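Local structure of glycerol kinase, putative (Plasmodium falciparum, 2W40) at residues G80-Q84 and I167-I172; S285-L289 and S398-D402; A366-G370 and A495-T499; M424-I430 and F476-M480. The protein probably catalyses the ATP-dependent phosphorylation of glycerol to sn-glycerol 3-phosphate, the entry step of glycerol use. One frame throughout, in Å; residues are numbered along the deposited sequence. Where two conformers were deposited one is given.

In the fold
Contact 1 belongs to the N-terminal FGGY domain, and contact 2 to the C-terminal one, with their centres about 29 Å apart on opposite sides of the chain's centre. Contact 1 is the one beside the substrate: the side chain of Q84 lies about 4 Å from a bound glycerol. Contact 4 borders the nucleotide side, the side chain of M424 being about 8 Å from G416, which binds ADP in another crystal structure of this enzyme. Contact 3 faces the second subunit. Strand 366-371 of contact 3 leads into helix 377-403 of contact 2, and their segments alternate along the chain (centres about 24 Å apart), whereas contact 4 is nested within the loop closed by contact 3, nearest atoms about 11 Å apart.

Contact 1 (G80-Q84 and I167-I172); sequences GITNQ and INTWLI
I81 meets L171 and I172 on the helix, one with each of its branches, and shows how a strand and a helix can be joined largely by apolar packing. CD1, at the end of the longer branch, touches I172 CG1 at 3.6 Å, while the methyl CG2 approaches L171 CD2 more loosely at 4.2 Å. Further along, I167 CG2 rests on N83 CB (3.7 Å), and its other branch, CG1, lies against the amide end of Q84, 3.8 Å from NE2. Q84 itself is held by T87 and Q11.

The polar groups take a different route. The N83 and N168 amides run nearly parallel, their planes 10° apart, yet it is the carbon N168 CB that N83 OD1 meets, at 3.5 Å; N168 ND2 is bound to T182 OG1. N83 has CG between the backbone N and the carbonyl carbon (chi1 58°), which carries ND2 back over its own chain: it binds Q84 O from above the carbonyl plane, at 2.9 Å, and also reaches N186. One water spans the segments, donating to Q84 O and accepting from I167 N at the start of the helix (2.9 Å).

Strand 74-83 lies inside the mixed sheet of the N-terminal domain, and the axes of segments 80-83 and 167-172 run roughly antiparallel, 141° between their directions. This is the helix-on-sheet layering of the actin-like ATPase fold, here at the strand end that leads into the glycerol site.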
# COMPACT_ATOMS: atom_id res chain seq x y z
N GLY C 80 29.55 11.75 26.96
CA GLY C 80 28.42 10.84 27.29
C GLY C 80 27.99 10.10 26.01
O GLY C 80 28.07 10.62 24.89
N ILE C 81 27.61 8.84 26.22
CA ILE C 81 27.24 7.94 25.15
C ILE C 81 25.81 7.48 25.36
O ILE C 81 25.41 7.05 26.46
CB ILE C 81 28.18 6.72 25.10
CG1 ILE C 81 29.54 7.23 24.64
CG2 ILE C 81 27.61 5.64 24.17
CD1 ILE C 81 30.64 6.24 24.52
N THR C 82 24.99 7.57 24.29
CA THR C 82 23.68 6.96 24.27
C THR C 82 23.42 6.34 22.93
O THR C 82 24.10 6.66 21.96
CB THR C 82 22.60 8.02 24.71
OG1 THR C 82 21.40 7.34 25.00
CG2 THR C 82 22.41 9.13 23.69
N ASN C 83 22.48 5.42 22.89
CA ASN C 83 22.43 4.53 21.72
C ASN C 83 21.13 3.81 21.56
O ASN C 83 20.43 3.57 22.53
CB ASN C 83 23.48 3.41 21.93
CG ASN C 83 23.21 2.62 23.25
OD1 ASN C 83 23.45 3.15 24.36
ND2 ASN C 83 22.79 1.28 23.13
N GLN C 84 20.81 3.49 20.32
CA GLN C 84 19.77 2.54 19.97
C GLN C 84 20.03 1.26 20.81
O GLN C 84 21.17 0.72 20.83
CB GLN C 84 19.87 2.21 18.47
CG GLN C 84 21.24 1.84 17.95
CD GLN C 84 21.24 1.00 16.66
OE1 GLN C 84 20.32 0.22 16.41
NE2 GLN C 84 22.32 1.11 15.90
N ILE C 167 25.30 -1.50 21.40
CA ILE C 167 26.01 -0.48 20.66
C ILE C 167 26.89 0.39 21.60
O ILE C 167 27.96 0.79 21.28
CB ILE C 167 25.04 0.38 19.85
CG1 ILE C 167 24.45 -0.42 18.67
CG2 ILE C 167 25.66 1.76 19.40
CD1 ILE C 167 25.44 -0.56 17.52
N ASN C 168 26.38 0.62 22.82
CA ASN C 168 27.17 1.34 23.78
C ASN C 168 28.49 0.70 24.10
O ASN C 168 29.53 1.36 24.10
CB ASN C 168 26.45 1.56 25.09
CG ASN C 168 26.00 0.30 25.76
OD1 ASN C 168 25.42 -0.59 25.10
ND2 ASN C 168 26.15 0.23 27.09
N THR C 169 28.43 -0.64 24.33
CA THR C 169 29.62 -1.45 24.57
C THR C 169 30.60 -1.39 23.39
O THR C 169 31.85 -1.29 23.58
CB THR C 169 29.21 -2.88 24.92
OG1 THR C 169 28.30 -2.83 26.00
CG2 THR C 169 30.48 -3.73 25.33
N TRP C 170 30.05 -1.45 22.18
CA TRP C 170 30.83 -1.40 20.95
C TRP C 170 31.60 -0.01 20.88
O TRP C 170 32.81 0.04 20.59
CB TRP C 170 29.90 -1.64 19.77
CG TRP C 170 30.50 -1.53 18.41
CD1 TRP C 170 30.14 -0.62 17.44
CD2 TRP C 170 31.59 -2.31 17.85
NE1 TRP C 170 30.91 -0.82 16.29
CE2 TRP C 170 31.82 -1.81 16.52
CE3 TRP C 170 32.39 -3.34 18.36
CZ2 TRP C 170 32.78 -2.37 15.66
CZ3 TRP C 170 33.34 -3.89 17.53
CH2 TRP C 170 33.54 -3.42 16.18
N LEU C 171 30.88 1.06 21.07
CA LEU C 171 31.48 2.38 20.98
C LEU C 171 32.58 2.55 22.02
O LEU C 171 33.65 3.04 21.74
CB LEU C 171 30.38 3.44 21.11
CG LEU C 171 29.68 3.93 19.88
CD1 LEU C 171 29.35 2.87 18.84
CD2 LEU C 171 28.55 4.93 20.18
N ILE C 172 32.32 2.16 23.26
CA ILE C 172 33.29 2.36 24.34
C ILE C 172 34.52 1.46 24.10
O ILE C 172 35.67 1.92 24.21
CB ILE C 172 32.61 2.03 25.74
CG1 ILE C 172 31.49 3.08 26.10
CG2 ILE C 172 33.72 1.85 26.82
CD1 ILE C 172 30.65 2.60 27.35
O HOH W 1 22.41 -1.61 21.29

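Contact 2 (S285-L289 and S398-D402); sequences STCGL and SLTSD. With EDO (1,2-ethanediol), chain B; EDO (1,2-ethanediol), chain D.
D402 holds the loop with both oxygens of one carboxylate, each binding a different residue. S285 OG donates to OD2 at a short 2.5 Å, on the syn lone pair, and T286 N reaches OD1 at 3.1 Å, also on the syn side but 21° out of the carboxylate plane. OD1 takes a second donor, a water shared with T286 OG1. The serine oxygen also accepts from C287 N, which makes an ST turn, and from L289 N, both at 3.0 Å. With OG anti to the backbone N (chi1 -176°), it is placed to collect these amides while pointing its proton at the aspartate.

One turn earlier on the helix, S398 OG donates to C287 O at 2.8 Å, in the carbonyl plane, and accepts from a bound 1,2-ethanediol that probably came from the crystallisation liquor.

Apolar contact fills in between. The CB atoms of C287 and S398 meet tightly at 3.5 Å. L289 swings its CD1 methyl onto the helix backbone, 3.5 Å from L399 CA, with the buried L399 side chain itself turned to strand 272-279.

The chemistry is that of an anionic side chain near the end of helix 377-403 locking the turn before strand 290-295. Two donors from the loop and a water would be expected to stabilise the ionised carboxylate, and the S285 hydroxyl passes the hold on to two backbone amides of the turn.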
# COMPACT_ATOMS: atom_id res chain seq x y z
N SER C 285 3.86 -5.61 34.39
CA SER C 285 2.67 -5.35 33.60
C SER C 285 1.85 -6.63 33.50
O SER C 285 2.39 -7.71 33.45
CB SER C 285 3.03 -4.86 32.19
OG SER C 285 1.93 -4.51 31.44
N THR C 286 0.55 -6.46 33.47
CA THR C 286 -0.36 -7.51 32.96
C THR C 286 -1.03 -7.16 31.62
O THR C 286 -1.96 -7.91 31.14
CB THR C 286 -1.47 -7.84 33.98
OG1 THR C 286 -2.30 -6.71 34.15
CG2 THR C 286 -0.87 -8.29 35.32
N CYS C 287 -0.54 -6.10 30.97
CA CYS C 287 -1.16 -5.41 29.86
C CYS C 287 -0.12 -5.17 28.77
O CYS C 287 -0.36 -4.34 27.95
CB CYS C 287 -1.79 -3.97 30.31
SG CYS C 287 -3.11 -4.27 31.39
N GLY C 288 0.95 -5.96 28.69
CA GLY C 288 1.83 -5.82 27.58
C GLY C 288 2.90 -4.77 27.59
O GLY C 288 3.49 -4.51 26.57
N LEU C 289 3.18 -4.17 28.73
CA LEU C 289 4.25 -3.22 28.85
C LEU C 289 5.48 -3.94 29.44
O LEU C 289 5.41 -4.98 30.09
CB LEU C 289 3.76 -2.07 29.75
CG LEU C 289 2.51 -1.27 29.25
CD1 LEU C 289 2.18 -0.07 30.10
CD2 LEU C 289 2.73 -0.71 27.78
N SER C 398 -2.91 0.52 28.35
CA SER C 398 -2.24 -0.43 29.19
C SER C 398 -1.63 0.28 30.43
O SER C 398 -1.65 -0.24 31.53
CB SER C 398 -1.16 -1.18 28.36
OG SER C 398 -1.74 -2.00 27.39
N LEU C 399 -1.00 1.42 30.21
CA LEU C 399 -0.28 2.13 31.24
C LEU C 399 -1.26 2.53 32.33
O LEU C 399 -0.96 2.40 33.52
CB LEU C 399 0.35 3.38 30.68
CG LEU C 399 0.97 4.40 31.59
CD1 LEU C 399 1.90 5.33 30.71
CD2 LEU C 399 -0.04 5.21 32.33
N THR C 400 -2.42 3.09 31.95
CA THR C 400 -3.38 3.53 32.99
C THR C 400 -3.87 2.32 33.77
O THR C 400 -4.03 2.38 34.99
CB THR C 400 -4.50 4.41 32.45
OG1 THR C 400 -5.19 3.72 31.43
CG2 THR C 400 -3.94 5.73 31.88
N SER C 401 -4.08 1.17 33.11
CA SER C 401 -4.44 -0.05 33.83
C SER C 401 -3.39 -0.52 34.79
O SER C 401 -3.66 -0.78 35.99
CB SER C 401 -4.76 -1.16 32.84
OG SER C 401 -5.12 -2.37 33.50
N ASP C 402 -2.18 -0.68 34.29
CA ASP C 402 -1.07 -1.09 35.13
C ASP C 402 -0.79 -0.13 36.30
O ASP C 402 -0.38 -0.61 37.40
CB ASP C 402 0.20 -1.20 34.31
CG ASP C 402 0.28 -2.46 33.47
OD1 ASP C 402 -0.33 -3.51 33.88
OD2 ASP C 402 1.04 -2.39 32.49
C1 EDO B . 5.54 -8.01 29.42
O1 EDO B . 4.26 -7.45 29.81
C2 EDO B . 5.79 -7.87 27.94
O2 EDO B . 7.00 -8.43 27.61
C1 EDO D . -5.82 -1.44 24.24
O1 EDO D . -6.65 -0.22 24.26
C2 EDO D . -4.45 -1.44 24.97
O2 EDO D . -4.17 -2.19 26.19
O HOH W 2 -1.45 -4.87 35.98

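Contact 3 (A366-G370 and A495-T499); sequences ASIYG and AVERT
T499 OG1 is gripped from two sides: it accepts the hydroxyl proton of Y369 at 2.6 Å from OH and donates its own to A495 O, one helical turn back, at 2.8 Å. That carbonyl also takes the ordinary helical bond from T499 N, and the two donors approach from opposite faces of its plane. With OG1 beside the backbone N (chi1 -57°), the threonine folds its hydroxyl back on the helix and leaves CG2 for S367, whose OG it meets at 3.5 Å; that serine is itself bound to R365 O.

The tyrosine ring reaches the helix by its hydroxyl edge, where T499 OG1 lies in the ring plane. Round the rest of the ring, A495 CB lies 3.9 Å from Y369 CD2. R498 CD lies 3.6 Å from Y369 CE1, the guanidinium tilted 55° to the ring. R498 then carries its charged end to I501 O of the second subunit.

Strand 366-371 pairs with strand 347-349, which also packs on A495 and T499 of helix 482-500. Beyond its own chain, A366 and I368 continue the ladder antiparallel with a strand of the second subunit, and Y369 meets Y369 of that subunit.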
# COMPACT_ATOMS: atom_id res chain seq x y z
N ALA C 366 2.85 -5.39 7.79
CA ALA C 366 2.26 -4.09 7.48
C ALA C 366 1.20 -4.30 6.42
O ALA C 366 1.37 -5.05 5.45
CB ALA C 366 3.33 -3.08 7.02
N SER C 367 0.02 -3.69 6.66
CA SER C 367 -1.20 -3.91 5.88
C SER C 367 -1.88 -2.56 5.63
O SER C 367 -1.90 -1.71 6.48
CB SER C 367 -2.15 -4.76 6.69
OG SER C 367 -1.43 -5.94 7.08
N ILE C 368 -2.41 -2.37 4.42
CA ILE C 368 -3.17 -1.15 4.03
C ILE C 368 -4.56 -1.56 3.61
O ILE C 368 -4.70 -2.52 2.82
CB ILE C 368 -2.49 -0.35 2.88
CG1 ILE C 368 -1.06 -0.01 3.21
CG2 ILE C 368 -3.23 1.00 2.64
CD1 ILE C 368 -0.23 0.67 2.15
N TYR C 369 -5.58 -0.90 4.17
CA TYR C 369 -6.96 -1.19 3.89
C TYR C 369 -7.71 0.03 3.41
O TYR C 369 -7.35 1.16 3.72
CB TYR C 369 -7.67 -1.65 5.17
CG TYR C 369 -7.04 -2.83 5.80
CD1 TYR C 369 -7.39 -4.10 5.38
CD2 TYR C 369 -6.08 -2.71 6.82
CE1 TYR C 369 -6.80 -5.25 5.95
CE2 TYR C 369 -5.55 -3.91 7.43
CZ TYR C 369 -5.86 -5.12 6.93
OH TYR C 369 -5.32 -6.24 7.49
N GLY C 370 -8.78 -0.20 2.65
CA GLY C 370 -9.75 0.85 2.40
C GLY C 370 -9.55 1.71 1.20
O GLY C 370 -10.29 2.71 1.03
N ALA C 495 -9.37 -3.03 11.50
CA ALA C 495 -8.20 -3.22 10.60
C ALA C 495 -7.13 -4.03 11.30
O ALA C 495 -6.61 -4.97 10.73
CB ALA C 495 -7.64 -1.84 10.28
N VAL C 496 -6.86 -3.81 12.58
CA VAL C 496 -5.90 -4.71 13.34
C VAL C 496 -6.42 -6.16 13.43
O VAL C 496 -5.71 -7.18 13.14
CB VAL C 496 -5.56 -4.14 14.70
CG1 VAL C 496 -4.62 -5.09 15.44
CG2 VAL C 496 -4.90 -2.77 14.53
N GLU C 497 -7.70 -6.29 13.64
CA GLU C 497 -8.30 -7.67 13.68
C GLU C 497 -8.11 -8.34 12.35
O GLU C 497 -7.81 -9.57 12.29
CB GLU C 497 -9.78 -7.58 14.08
CG GLU C 497 -10.39 -8.89 14.35
CD GLU C 497 -11.80 -8.76 14.94
OE1 GLU C 497 -12.29 -7.59 15.12
OE2 GLU C 497 -12.39 -9.86 15.18
N ARG C 498 -8.40 -7.65 11.23
CA ARG C 498 -8.22 -8.19 9.85
C ARG C 498 -6.77 -8.63 9.70
O ARG C 498 -6.48 -9.67 9.07
CB ARG C 498 -8.53 -7.20 8.71
CG ARG C 498 -9.91 -6.83 8.56
CD ARG C 498 -10.08 -5.94 7.37
NE ARG C 498 -11.34 -5.27 7.58
CZ ARG C 498 -12.53 -5.91 7.50
NH1 ARG C 498 -12.63 -7.11 6.94
NH2 ARG C 498 -13.65 -5.26 7.80
N THR C 499 -5.85 -7.84 10.21
CA THR C 499 -4.41 -8.10 10.05
C THR C 499 -3.93 -9.36 10.86
O THR C 499 -2.97 -10.05 10.51
CB THR C 499 -3.64 -6.85 10.52
OG1 THR C 499 -4.10 -5.75 9.74
CG2 THR C 499 -2.08 -7.05 10.38

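Contact 4 (M424-I430 and F476-M480); sequences MQFNSDI and FHSKM. With EDO (1,2-ethanediol), chain E.
M424 and F476 make the close-packed end of this contact: M424 CB sits over the centre of the phenyl face, 3.6 Å from the ring centroid and 12° off its normal, a CH-pi contact in which the side chains cross at about a right angle. The Q425 amide oxygen, OE1, borders the same ring at its edge. S428 CB backs onto F476 CB, while its hydroxyl turns to T433. At the other end, M480 lays its CB against D429 CG (3.6 Å), and its SD against I430 CD1.

Toward solvent, polar bonds take over. Q425 is bent at chi2 (62°), which brings NE2 to H477 O at 2.8 Å with the acceptor in its amide plane; NE2 also donates to D429 OD1. That oxygen receives K479 N too, at 2.8 Å and nearly straight (176°), from the opposite face of its plane. A water bridges Q425 OE1 and H477 N, and a 1,2-ethanediol, probably from the crystallisation liquor, accepts from S478 N. The extended, exposed K479 chain crosses the Q425 side chain at about a right angle. An ST turn at S478 shapes this loop.

Helix 421-431 thus packs against edge strand 472-476 of the C-terminal domain's mixed sheet and the loop to helix 482-500.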
# COMPACT_ATOMS: atom_id res chain seq x y z
N MET C 424 0.56 16.10 16.12
CA MET C 424 0.46 16.13 17.58
C MET C 424 -1.00 16.32 18.03
O MET C 424 -1.45 15.75 19.04
CB MET C 424 1.39 17.20 18.10
CG MET C 424 2.88 16.89 17.98
SD MET C 424 3.29 15.08 18.42
CE MET C 424 3.08 15.30 20.09
N GLN C 425 -1.78 17.12 17.28
CA GLN C 425 -3.18 17.32 17.63
C GLN C 425 -3.96 15.98 17.51
O GLN C 425 -4.73 15.64 18.37
CB GLN C 425 -3.79 18.41 16.77
CG GLN C 425 -5.22 18.72 17.21
CD GLN C 425 -5.32 19.24 18.66
OE1 GLN C 425 -4.81 20.31 18.93
NE2 GLN C 425 -5.98 18.53 19.50
N PHE C 426 -3.68 15.25 16.44
CA PHE C 426 -4.31 13.93 16.23
C PHE C 426 -3.93 12.96 17.35
O PHE C 426 -4.77 12.24 17.85
CB PHE C 426 -3.94 13.35 14.88
CG PHE C 426 -4.70 12.14 14.53
CD1 PHE C 426 -5.97 12.21 14.02
CD2 PHE C 426 -4.19 10.86 14.74
CE1 PHE C 426 -6.68 11.12 13.69
CE2 PHE C 426 -4.95 9.76 14.42
CZ PHE C 426 -6.17 9.90 13.89
N ASN C 427 -2.65 12.97 17.74
CA ASN C 427 -2.23 12.14 18.89
C ASN C 427 -2.98 12.49 20.15
O ASN C 427 -3.53 11.66 20.85
CB ASN C 427 -0.69 12.28 19.14
CG ASN C 427 0.15 11.36 18.26
OD1 ASN C 427 0.70 10.37 18.75
ND2 ASN C 427 0.22 11.67 16.96
N SER C 428 -3.06 13.82 20.44
CA SER C 428 -3.75 14.27 21.67
C SER C 428 -5.21 13.90 21.64
O SER C 428 -5.73 13.37 22.65
CB SER C 428 -3.61 15.78 21.86
OG SER C 428 -4.25 16.15 23.07
N ASP C 429 -5.84 14.07 20.45
CA ASP C 429 -7.22 13.71 20.20
C ASP C 429 -7.44 12.18 20.45
O ASP C 429 -8.33 11.74 21.24
CB ASP C 429 -7.62 14.03 18.80
CG ASP C 429 -7.85 15.47 18.53
OD1 ASP C 429 -7.85 16.29 19.48
OD2 ASP C 429 -8.05 15.79 17.32
N ILE C 430 -6.63 11.35 19.83
CA ILE C 430 -6.88 9.89 19.93
C ILE C 430 -6.48 9.31 21.26
O ILE C 430 -7.22 8.45 21.79
CB ILE C 430 -6.21 9.16 18.83
CG1 ILE C 430 -6.85 9.48 17.49
CG2 ILE C 430 -6.11 7.58 19.05
CD1 ILE C 430 -8.40 9.20 17.28
N PHE C 476 -0.76 20.63 23.60
CA PHE C 476 -1.94 20.09 22.94
C PHE C 476 -2.92 19.49 23.88
O PHE C 476 -2.57 18.76 24.83
CB PHE C 476 -1.50 19.02 21.89
CG PHE C 476 -0.61 19.57 20.81
CD1 PHE C 476 -1.12 20.09 19.64
CD2 PHE C 476 0.73 19.65 21.04
CE1 PHE C 476 -0.32 20.63 18.74
CE2 PHE C 476 1.59 20.21 20.15
CZ PHE C 476 1.10 20.72 19.01
N HIS C 477 -4.19 19.82 23.67
CA HIS C 477 -5.25 19.22 24.42
C HIS C 477 -6.18 18.56 23.39
O HIS C 477 -6.27 19.05 22.28
CB HIS C 477 -6.06 20.31 25.16
CG HIS C 477 -5.25 21.28 25.94
ND1 HIS C 477 -5.07 21.16 27.31
CD2 HIS C 477 -4.66 22.46 25.58
CE1 HIS C 477 -4.34 22.19 27.74
NE2 HIS C 477 -4.09 22.99 26.71
N SER C 478 -6.96 17.59 23.79
CA SER C 478 -7.94 17.02 22.84
C SER C 478 -9.03 17.99 22.43
O SER C 478 -9.60 18.68 23.28
CB SER C 478 -8.63 15.81 23.46
OG SER C 478 -9.63 15.34 22.56
N LYS C 479 -9.30 17.99 21.11
CA LYS C 479 -10.38 18.79 20.48
C LYS C 479 -11.43 17.85 19.85
O LYS C 479 -12.37 18.29 19.21
CB LYS C 479 -9.79 19.73 19.44
CG LYS C 479 -9.05 20.88 20.05
CD LYS C 479 -8.55 21.68 18.91
CE LYS C 479 -7.75 22.89 19.40
NZ LYS C 479 -7.57 23.95 18.39
N MET C 480 -11.38 16.56 20.16
CA MET C 480 -12.18 15.56 19.48
C MET C 480 -13.21 15.03 20.45
O MET C 480 -12.86 14.73 21.62
CB MET C 480 -11.25 14.42 18.94
CG MET C 480 -12.04 13.29 18.24
SD MET C 480 -10.93 11.97 17.62
CE MET C 480 -10.16 12.70 16.16
C1 EDO E . -7.94 15.40 28.05
O1 EDO E . -9.20 15.51 27.41
C2 EDO E . -6.93 15.60 26.94
O2 EDO E . -6.74 16.98 26.65
O HOH W 3 -4.46 21.70 21.18